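Local coordinates for protein gamma-glutamyl phosphate reductase (Saccharomyces cerevisiae, PDB 1VLU) that catalyses the NADPH-dependent reduction of L-gamma-glutamyl phosphate to its semialdehyde, the second step in making proline from glutamate, at residues A53-A67 and L77-E89. Sequence-based numbering, arbitrary orientation.
Sequences AHAIEEANKIDLAVA and LKRLDLFKGDKFE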
ATOM      1  N   ALA A  53      -9.929 -35.891  17.944  1.00 43.75           N
ATOM      2  CA  ALA A  53     -11.051 -35.824  17.002  1.00 45.53           C
ATOM      3  C   ALA A  53     -12.386 -35.710  17.723  1.00 48.66           C
ATOM      4  O   ALA A  53     -13.259 -34.907  17.351  1.00 49.24           O
ATOM      5  CB  ALA A  53     -11.052 -37.057  16.105  1.00 44.11           C
ATOM      6  N   HIS A  54     -12.536 -36.539  18.752  1.00 50.47           N
ATOM      7  CA  HIS A  54     -13.744 -36.594  19.542  1.00 50.67           C
ATOM      8  C   HIS A  54     -14.055 -35.255  20.226  1.00 49.66           C
ATOM      9  O   HIS A  54     -15.205 -34.822  20.241  1.00 49.23           O
ATOM     10  CB  HIS A  54     -13.646 -37.726  20.555  1.00 52.66           C
ATOM     11  CG  HIS A  54     -14.895 -37.914  21.350  1.00 60.85           C
ATOM     12  ND1 HIS A  54     -15.049 -37.409  22.624  1.00 65.53           N
ATOM     13  CD2 HIS A  54     -16.068 -38.513  21.035  1.00 66.24           C
ATOM     14  CE1 HIS A  54     -16.254 -37.713  23.070  1.00 67.79           C
ATOM     15  NE2 HIS A  54     -16.892 -38.384  22.126  1.00 66.81           N
ATOM     16  N   ALA A  55     -13.030 -34.598  20.769  1.00 48.98           N
ATOM     17  CA  ALA A  55     -13.188 -33.272  21.370  1.00 48.31           C
ATOM     18  C   ALA A  55     -13.587 -32.203  20.330  1.00 48.91           C
ATOM     19  O   ALA A  55     -14.418 -31.329  20.618  1.00 50.00           O
ATOM     20  CB  ALA A  55     -11.906 -32.859  22.115  1.00 48.14           C
ATOM     21  N   ILE A  56     -12.990 -32.274  19.137  1.00 46.99           N
ATOM     22  CA  ILE A  56     -13.347 -31.389  18.024  1.00 46.25           C
ATOM     23  C   ILE A  56     -14.806 -31.604  17.572  1.00 47.40           C
ATOM     24  O   ILE A  56     -15.556 -30.624  17.392  1.00 46.93           O
ATOM     25  CB  ILE A  56     -12.374 -31.526  16.809  1.00 44.97           C
ATOM     26  CG1 ILE A  56     -10.948 -31.081  17.167  1.00 45.07           C
ATOM     27  CG2 ILE A  56     -12.843 -30.669  15.657  1.00 43.02           C
ATOM     28  CD1 ILE A  56      -9.851 -31.766  16.318  1.00 45.63           C
ATOM     29  N   GLU A  57     -15.184 -32.876  17.391  1.00 46.97           N
ATOM     30  CA  GLU A  57     -16.557 -33.281  17.042  1.00 48.42           C
ATOM     31  C   GLU A  57     -17.634 -32.777  18.005  1.00 46.38           C
ATOM     32  O   GLU A  57     -18.729 -32.393  17.576  1.00 44.68           O
ATOM     33  CB  GLU A  57     -16.662 -34.807  16.916  1.00 48.88           C
ATOM     34  CG  GLU A  57     -17.995 -35.306  16.331  1.00 55.11           C
ATOM     35  CD  GLU A  57     -17.877 -36.655  15.608  1.00 65.44           C
ATOM     36  OE1 GLU A  57     -16.751 -37.212  15.538  1.00 66.15           O
ATOM     37  OE2 GLU A  57     -18.911 -37.152  15.096  1.00 60.65           O
ATOM     38  N   GLU A  58     -17.324 -32.788  19.296  1.00 46.17           N
ATOM     39  CA  GLU A  58     -18.252 -32.291  20.297  1.00 47.93           C
ATOM     40  C   GLU A  58     -18.429 -30.783  20.172  1.00 46.97           C
ATOM     41  O   GLU A  58     -19.528 -30.275  20.373  1.00 49.41           O
ATOM     42  CB  GLU A  58     -17.776 -32.645  21.695  1.00 47.86           C
ATOM     43  CG  GLU A  58     -18.038 -34.089  22.129  1.00 55.46           C
ATOM     44  CD  GLU A  58     -17.457 -34.398  23.511  1.00 54.48           C
ATOM     45  OE1 GLU A  58     -16.539 -33.664  23.955  1.00 64.47           O
ATOM     46  OE2 GLU A  58     -17.917 -35.372  24.155  1.00 62.49           O
ATOM     47  N   ALA A  59     -17.348 -30.074  19.849  1.00 45.01           N
ATOM     48  CA  ALA A  59     -17.366 -28.615  19.739  1.00 44.74           C
ATOM     49  C   ALA A  59     -18.106 -28.181  18.479  1.00 45.06           C
ATOM     50  O   ALA A  59     -18.824 -27.178  18.473  1.00 43.86           O
ATOM     51  CB  ALA A  59     -15.942 -28.062  19.733  1.00 43.44           C
ATOM     52  N   ASN A  60     -17.894 -28.933  17.404  1.00 45.99           N
ATOM     53  CA  ASN A  60     -18.632 -28.741  16.172  1.00 46.43           C
ATOM     54  C   ASN A  60     -20.132 -29.034  16.374  1.00 48.33           C
ATOM     55  O   ASN A  60     -20.973 -28.285  15.866  1.00 49.48           O
ATOM     56  CB  ASN A  60     -18.015 -29.590  15.064  1.00 46.18           C
ATOM     57  CG  ASN A  60     -18.493 -29.194  13.690  1.00 42.94           C
ATOM     58  OD1 ASN A  60     -19.073 -30.005  12.971  1.00 45.91           O
ATOM     59  ND2 ASN A  60     -18.255 -27.948  13.314  1.00 46.50           N
ATOM     60  N   LYS A  61     -20.460 -30.083  17.137  1.00 49.08           N
ATOM     61  CA  LYS A  61     -21.862 -30.363  17.525  1.00 50.52           C
ATOM     62  C   LYS A  61     -22.563 -29.177  18.194  1.00 50.81           C
ATOM     63  O   LYS A  61     -23.694 -28.872  17.849  1.00 52.24           O
ATOM     64  CB  LYS A  61     -21.986 -31.607  18.412  1.00 51.55           C
ATOM     65  CG  LYS A  61     -22.351 -32.888  17.667  1.00 57.21           C
ATOM     66  N   ILE A  62     -21.895 -28.505  19.131  1.00 50.72           N
ATOM     67  CA  ILE A  62     -22.446 -27.282  19.726  1.00 50.26           C
ATOM     68  C   ILE A  62     -22.671 -26.233  18.641  1.00 51.29           C
ATOM     69  O   ILE A  62     -23.705 -25.590  18.621  1.00 51.56           O
ATOM     70  CB  ILE A  62     -21.557 -26.690  20.868  1.00 49.90           C
ATOM     71  CG1 ILE A  62     -21.404 -27.694  22.013  1.00 51.71           C
ATOM     72  CG2 ILE A  62     -22.159 -25.391  21.431  1.00 45.28           C
ATOM     73  CD1 ILE A  62     -20.189 -27.426  22.892  1.00 58.77           C
ATOM     74  N   ASP A  63     -21.711 -26.084  17.730  1.00 53.26           N
ATOM     75  CA  ASP A  63     -21.793 -25.072  16.673  1.00 54.03           C
ATOM     76  C   ASP A  63     -22.967 -25.275  15.723  1.00 52.68           C
ATOM     77  O   ASP A  63     -23.684 -24.328  15.426  1.00 52.70           O
ATOM     78  CB  ASP A  63     -20.498 -25.021  15.874  1.00 55.58           C
ATOM     79  CG  ASP A  63     -19.410 -24.222  16.566  1.00 64.27           C
ATOM     80  OD1 ASP A  63     -19.735 -23.363  17.432  1.00 65.09           O
ATOM     81  OD2 ASP A  63     -18.222 -24.453  16.219  1.00 65.09           O
ATOM     82  N   LEU A  64     -23.138 -26.502  15.239  1.00 52.35           N
ATOM     83  CA  LEU A  64     -24.256 -26.862  14.364  1.00 53.38           C
ATOM     84  C   LEU A  64     -25.610 -26.597  15.021  1.00 54.40           C
ATOM     85  O   LEU A  64     -26.481 -25.961  14.429  1.00 54.96           O
ATOM     86  CB  LEU A  64     -24.162 -28.332  13.958  1.00 51.97           C
ATOM     87  CG  LEU A  64     -22.957 -28.691  13.098  1.00 50.09           C
ATOM     88  CD1 LEU A  64     -22.827 -30.192  12.962  1.00 46.94           C
ATOM     89  CD2 LEU A  64     -23.067 -28.030  11.725  1.00 50.60           C
ATOM     90  N   ALA A  65     -25.771 -27.072  16.253  1.00 54.74           N
ATOM     91  CA  ALA A  65     -27.012 -26.892  17.006  1.00 54.16           C
ATOM     92  C   ALA A  65     -27.279 -25.415  17.330  1.00 55.00           C
ATOM     93  O   ALA A  65     -28.414 -24.971  17.272  1.00 54.80           O
ATOM     94  CB  ALA A  65     -27.002 -27.746  18.265  1.00 52.00           C
ATOM     95  N   VAL A  66     -26.238 -24.648  17.643  1.00 57.06           N
ATOM     96  CA  VAL A  66     -26.405 -23.209  17.864  1.00 58.25           C
ATOM     97  C   VAL A  66     -26.864 -22.521  16.580  1.00 62.50           C
ATOM     98  O   VAL A  66     -27.791 -21.709  16.609  1.00 64.31           O
ATOM     99  CB  VAL A  66     -25.128 -22.530  18.420  1.00 57.09           C
ATOM    100  CG1 VAL A  66     -25.264 -21.006  18.427  1.00 50.61           C
ATOM    101  CG2 VAL A  66     -24.833 -23.027  19.815  1.00 50.90           C
ATOM    102  N   ALA A  67     -26.234 -22.874  15.459  1.00 64.63           N
ATOM    103  CA  ALA A  67     -26.570 -22.298  14.154  1.00 67.43           C
ATOM    104  C   ALA A  67     -27.995 -22.623  13.704  1.00 70.11           C
ATOM    105  O   ALA A  67     -28.701 -21.739  13.222  1.00 70.26           O
ATOM    106  CB  ALA A  67     -25.568 -22.741  13.101  1.00 65.66           C
ATOM    107  N   LEU A  77     -24.663 -23.977   6.812  1.00 94.10           N
ATOM    108  CA  LEU A  77     -24.836 -25.002   7.827  1.00 90.41           C
ATOM    109  C   LEU A  77     -24.179 -26.309   7.397  1.00 88.69           C
ATOM    110  O   LEU A  77     -23.572 -26.997   8.215  1.00 88.69           O
ATOM    111  CB  LEU A  77     -26.327 -25.214   8.089  1.00 90.20           C
ATOM    112  CG  LEU A  77     -26.783 -26.057   9.276  1.00 87.73           C
ATOM    113  CD1 LEU A  77     -26.556 -25.324  10.590  1.00 83.62           C
ATOM    114  CD2 LEU A  77     -28.248 -26.392   9.099  1.00 87.90           C
ATOM    115  N   LYS A  78     -24.299 -26.639   6.111  1.00 86.52           N
ATOM    116  CA  LYS A  78     -23.684 -27.845   5.548  1.00 84.13           C
ATOM    117  C   LYS A  78     -22.159 -27.716   5.452  1.00 81.62           C
ATOM    118  O   LYS A  78     -21.441 -28.714   5.541  1.00 81.35           O
ATOM    119  CB  LYS A  78     -24.293 -28.176   4.184  1.00 84.38           C
ATOM    120  N   ARG A  79     -21.679 -26.486   5.280  1.00 78.67           N
ATOM    121  CA  ARG A  79     -20.240 -26.174   5.303  1.00 76.77           C
ATOM    122  C   ARG A  79     -19.659 -26.237   6.715  1.00 73.63           C
ATOM    123  O   ARG A  79     -18.463 -26.497   6.894  1.00 72.52           O
ATOM    124  CB  ARG A  79     -19.966 -24.784   4.712  1.00 77.02           C
ATOM    125  CG  ARG A  79     -20.524 -24.580   3.328  1.00 79.55           C
ATOM    126  CD  ARG A  79     -19.993 -23.318   2.696  1.00 83.47           C
ATOM    127  NE  ARG A  79     -20.096 -23.367   1.236  1.00 89.74           N
ATOM    128  CZ  ARG A  79     -19.328 -24.116   0.439  1.00 91.53           C
ATOM    129  NH1 ARG A  79     -18.389 -24.917   0.938  1.00 92.39           N
ATOM    130  NH2 ARG A  79     -19.510 -24.070  -0.869  1.00 91.83           N
ATOM    131  N   LEU A  80     -20.528 -25.996   7.701  1.00 70.81           N
ATOM    132  CA  LEU A  80     -20.172 -25.977   9.120  1.00 65.95           C
ATOM    133  C   LEU A  80     -19.921 -27.364   9.708  1.00 64.54           C
ATOM    134  O   LEU A  80     -19.135 -27.485  10.642  1.00 63.63           O
ATOM    135  CB  LEU A  80     -21.231 -25.209   9.925  1.00 63.93           C
ATOM    136  CG  LEU A  80     -20.946 -24.766  11.362  1.00 61.87           C
ATOM    137  CD1 LEU A  80     -19.752 -23.831  11.461  1.00 61.65           C
ATOM    138  CD2 LEU A  80     -22.169 -24.113  11.962  1.00 63.38           C
ATOM    139  N   ASP A  81     -20.565 -28.394   9.149  1.00 63.53           N
ATOM    140  CA  ASP A  81     -20.458 -29.769   9.661  1.00 62.99           C
ATOM    141  C   ASP A  81     -19.180 -30.466   9.216  1.00 62.51           C
ATOM    142  O   ASP A  81     -19.093 -30.976   8.097  1.00 64.01           O
ATOM    143  CB  ASP A  81     -21.681 -30.608   9.263  1.00 62.32           C
ATOM    144  CG  ASP A  81     -21.761 -31.948  10.017  1.00 65.08           C
ATOM    145  OD1 ASP A  81     -20.804 -32.330  10.737  1.00 68.54           O
ATOM    146  OD2 ASP A  81     -22.801 -32.630   9.889  1.00 64.91           O
ATOM    147  N   LEU A  82     -18.211 -30.513  10.127  1.00 60.53           N
ATOM    148  CA  LEU A  82     -16.870 -31.037   9.870  1.00 59.03           C
ATOM    149  C   LEU A  82     -16.822 -32.563   9.819  1.00 59.92           C
ATOM    150  O   LEU A  82     -15.860 -33.141   9.301  1.00 60.22           O
ATOM    151  CB  LEU A  82     -15.912 -30.517  10.951  1.00 56.89           C
ATOM    152  CG  LEU A  82     -14.396 -30.697  10.844  1.00 58.77           C
ATOM    153  CD1 LEU A  82     -13.838 -30.032   9.591  1.00 58.09           C
ATOM    154  CD2 LEU A  82     -13.704 -30.145  12.086  1.00 56.75           C
ATOM    155  N   PHE A  83     -17.859 -33.203  10.352  1.00 60.44           N
ATOM    156  CA  PHE A  83     -17.865 -34.655  10.555  1.00 61.84           C
ATOM    157  C   PHE A  83     -18.904 -35.414   9.743  1.00 63.09           C
ATOM    158  O   PHE A  83     -19.049 -36.620   9.895  1.00 63.88           O
ATOM    159  CB  PHE A  83     -17.947 -34.973  12.046  1.00 60.07           C
ATOM    160  CG  PHE A  83     -16.698 -34.598  12.779  1.00 57.52           C
ATOM    161  CD1 PHE A  83     -16.542 -33.317  13.298  1.00 48.62           C
ATOM    162  CD2 PHE A  83     -15.649 -35.508  12.894  1.00 53.46           C
ATOM    163  CE1 PHE A  83     -15.377 -32.955  13.950  1.00 51.38           C
ATOM    164  CE2 PHE A  83     -14.476 -35.154  13.549  1.00 52.14           C
ATOM    165  CZ  PHE A  83     -14.339 -33.872  14.077  1.00 52.68           C
ATOM    166  N   LYS A  84     -19.610 -34.682   8.882  1.00 65.15           N
ATOM    167  CA  LYS A  84     -20.509 -35.237   7.872  1.00 65.99           C
ATOM    168  C   LYS A  84     -19.696 -36.042   6.869  1.00 64.98           C
ATOM    169  O   LYS A  84     -18.668 -35.579   6.395  1.00 65.14           O
ATOM    170  CB  LYS A  84     -21.218 -34.092   7.139  1.00 67.05           C
ATOM    171  CG  LYS A  84     -22.443 -34.495   6.321  1.00 71.32           C
ATOM    172  CD  LYS A  84     -22.818 -33.368   5.362  1.00 78.47           C
ATOM    173  N   GLY A  85     -20.162 -37.240   6.535  1.00 64.21           N
ATOM    174  CA  GLY A  85     -19.436 -38.102   5.611  1.00 63.12           C
ATOM    175  C   GLY A  85     -18.009 -38.304   6.071  1.00 62.70           C
ATOM    176  O   GLY A  85     -17.754 -38.625   7.232  1.00 63.59           O
ATOM    177  N   ASP A  86     -17.075 -38.096   5.160  1.00 62.41           N
ATOM    178  CA  ASP A  86     -15.657 -38.238   5.461  1.00 63.55           C
ATOM    179  C   ASP A  86     -14.904 -36.912   5.383  1.00 61.75           C
ATOM    180  O   ASP A  86     -13.709 -36.904   5.084  1.00 61.96           O
ATOM    181  CB  ASP A  86     -15.025 -39.236   4.494  1.00 64.58           C
ATOM    182  CG  ASP A  86     -15.403 -38.958   3.053  1.00 72.02           C
ATOM    183  OD1 ASP A  86     -14.894 -37.967   2.464  1.00 77.12           O
ATOM    184  OD2 ASP A  86     -16.226 -39.735   2.516  1.00 81.56           O
ATOM    185  N   LYS A  87     -15.601 -35.804   5.644  1.00 60.20           N
ATOM    186  CA  LYS A  87     -15.001 -34.467   5.651  1.00 59.31           C
ATOM    187  C   LYS A  87     -13.746 -34.339   6.527  1.00 56.89           C
ATOM    188  O   LYS A  87     -12.738 -33.789   6.090  1.00 57.27           O
ATOM    189  CB  LYS A  87     -16.024 -33.428   6.101  1.00 60.72           C
ATOM    190  CG  LYS A  87     -16.727 -32.680   4.989  1.00 68.59           C
ATOM    191  CD  LYS A  87     -16.955 -31.224   5.412  1.00 78.48           C
ATOM    192  CE  LYS A  87     -18.246 -30.648   4.835  1.00 82.66           C
ATOM    193  NZ  LYS A  87     -19.454 -31.343   5.378  1.00 85.05           N
ATOM    194  N   PHE A  88     -13.818 -34.838   7.761  1.00 54.69           N
ATOM    195  CA  PHE A  88     -12.710 -34.747   8.708  1.00 53.16           C
ATOM    196  C   PHE A  88     -11.507 -35.585   8.282  1.00 53.06           C
ATOM    197  O   PHE A  88     -10.357 -35.175   8.455  1.00 55.01           O
ATOM    198  CB  PHE A  88     -13.174 -35.150  10.107  1.00 51.35           C
ATOM    199  CG  PHE A  88     -12.162 -34.881  11.195  1.00 53.29           C
ATOM    200  CD1 PHE A  88     -11.926 -33.580  11.648  1.00 43.20           C
ATOM    201  CD2 PHE A  88     -11.464 -35.936  11.789  1.00 53.16           C
ATOM    202  CE1 PHE A  88     -11.004 -33.338  12.678  1.00 47.91           C
ATOM    203  CE2 PHE A  88     -10.530 -35.703  12.813  1.00 48.26           C
ATOM    204  CZ  PHE A  88     -10.302 -34.409  13.259  1.00 46.15           C
ATOM    205  N   GLU A  89     -11.781 -36.752   7.715  1.00 52.24           N
ATOM    206  CA  GLU A  89     -10.742 -37.681   7.301  1.00 52.34           C
ATOM    207  C   GLU A  89      -9.977 -37.185   6.069  1.00 51.90           C
ATOM    208  O   GLU A  89      -8.778 -37.418   5.937  1.00 52.18           O
ATOM    209  CB  GLU A  89     -11.356 -39.076   7.090  1.00 54.42           C
ATOM    210  CG  GLU A  89     -11.795 -39.795   8.406  1.00 55.48           C
ATOM    211  CD  GLU A  89     -13.065 -39.203   9.081  1.00 64.84           C
ATOM    212  OE1 GLU A  89     -13.951 -38.660   8.370  1.00 63.31           O
ATOM    213  OE2 GLU A  89     -13.181 -39.295  10.336  1.00 58.72           O
TER
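The carboxamide of N60 reaches from the middle of helix 53-69 to the backbone of L80 and L82, where helix 74-80 gives way to a loop, and grips it twice. ND2 gives a nearly straight bond to L80 O (2.9 Å, N-H...O 166°), with that oxygen almost in the amide plane, while OD1 accepts from L82 N (3.0 Å), a donor standing above the carbonyl plane. Asparagine suits this buried place because one flat group both donates and accepts; chi1 of -166° swings the amide away from its own backbone N and toward L80 and L82. A leucine in its place would probably leave L80 O and L82 N without these mates and this backbone less firmly pinned. Within the loop, D81 OD1 accepts from F83 N in an Asx turn, and the F83 ring folds back onto the helix. E57 covers one face of the ring, its CB 3.7 Å from the centroid in a CH-pi contact and its carboxylate stacked with the planes 15° apart; I56 CG2 meets the ring edge. On the inner side, buried I56 and L82 pack tightly, CG2 to CD2 at 3.7 Å. Toward the far end of the helix A67 CB touches both L77 CD1 and L80 CD2, alanine being small enough for close approach. E57, L64 and D81 are partly exposed: L64 still packs CD1 against D81 CG, but both carboxylates lie toward solvent. Helix 164-185 packs alongside, its T166 bonding N60 ND2 and D63 OD2 and touching I56 and L82, while L82 and K87 also meet E139 on helix 139-151.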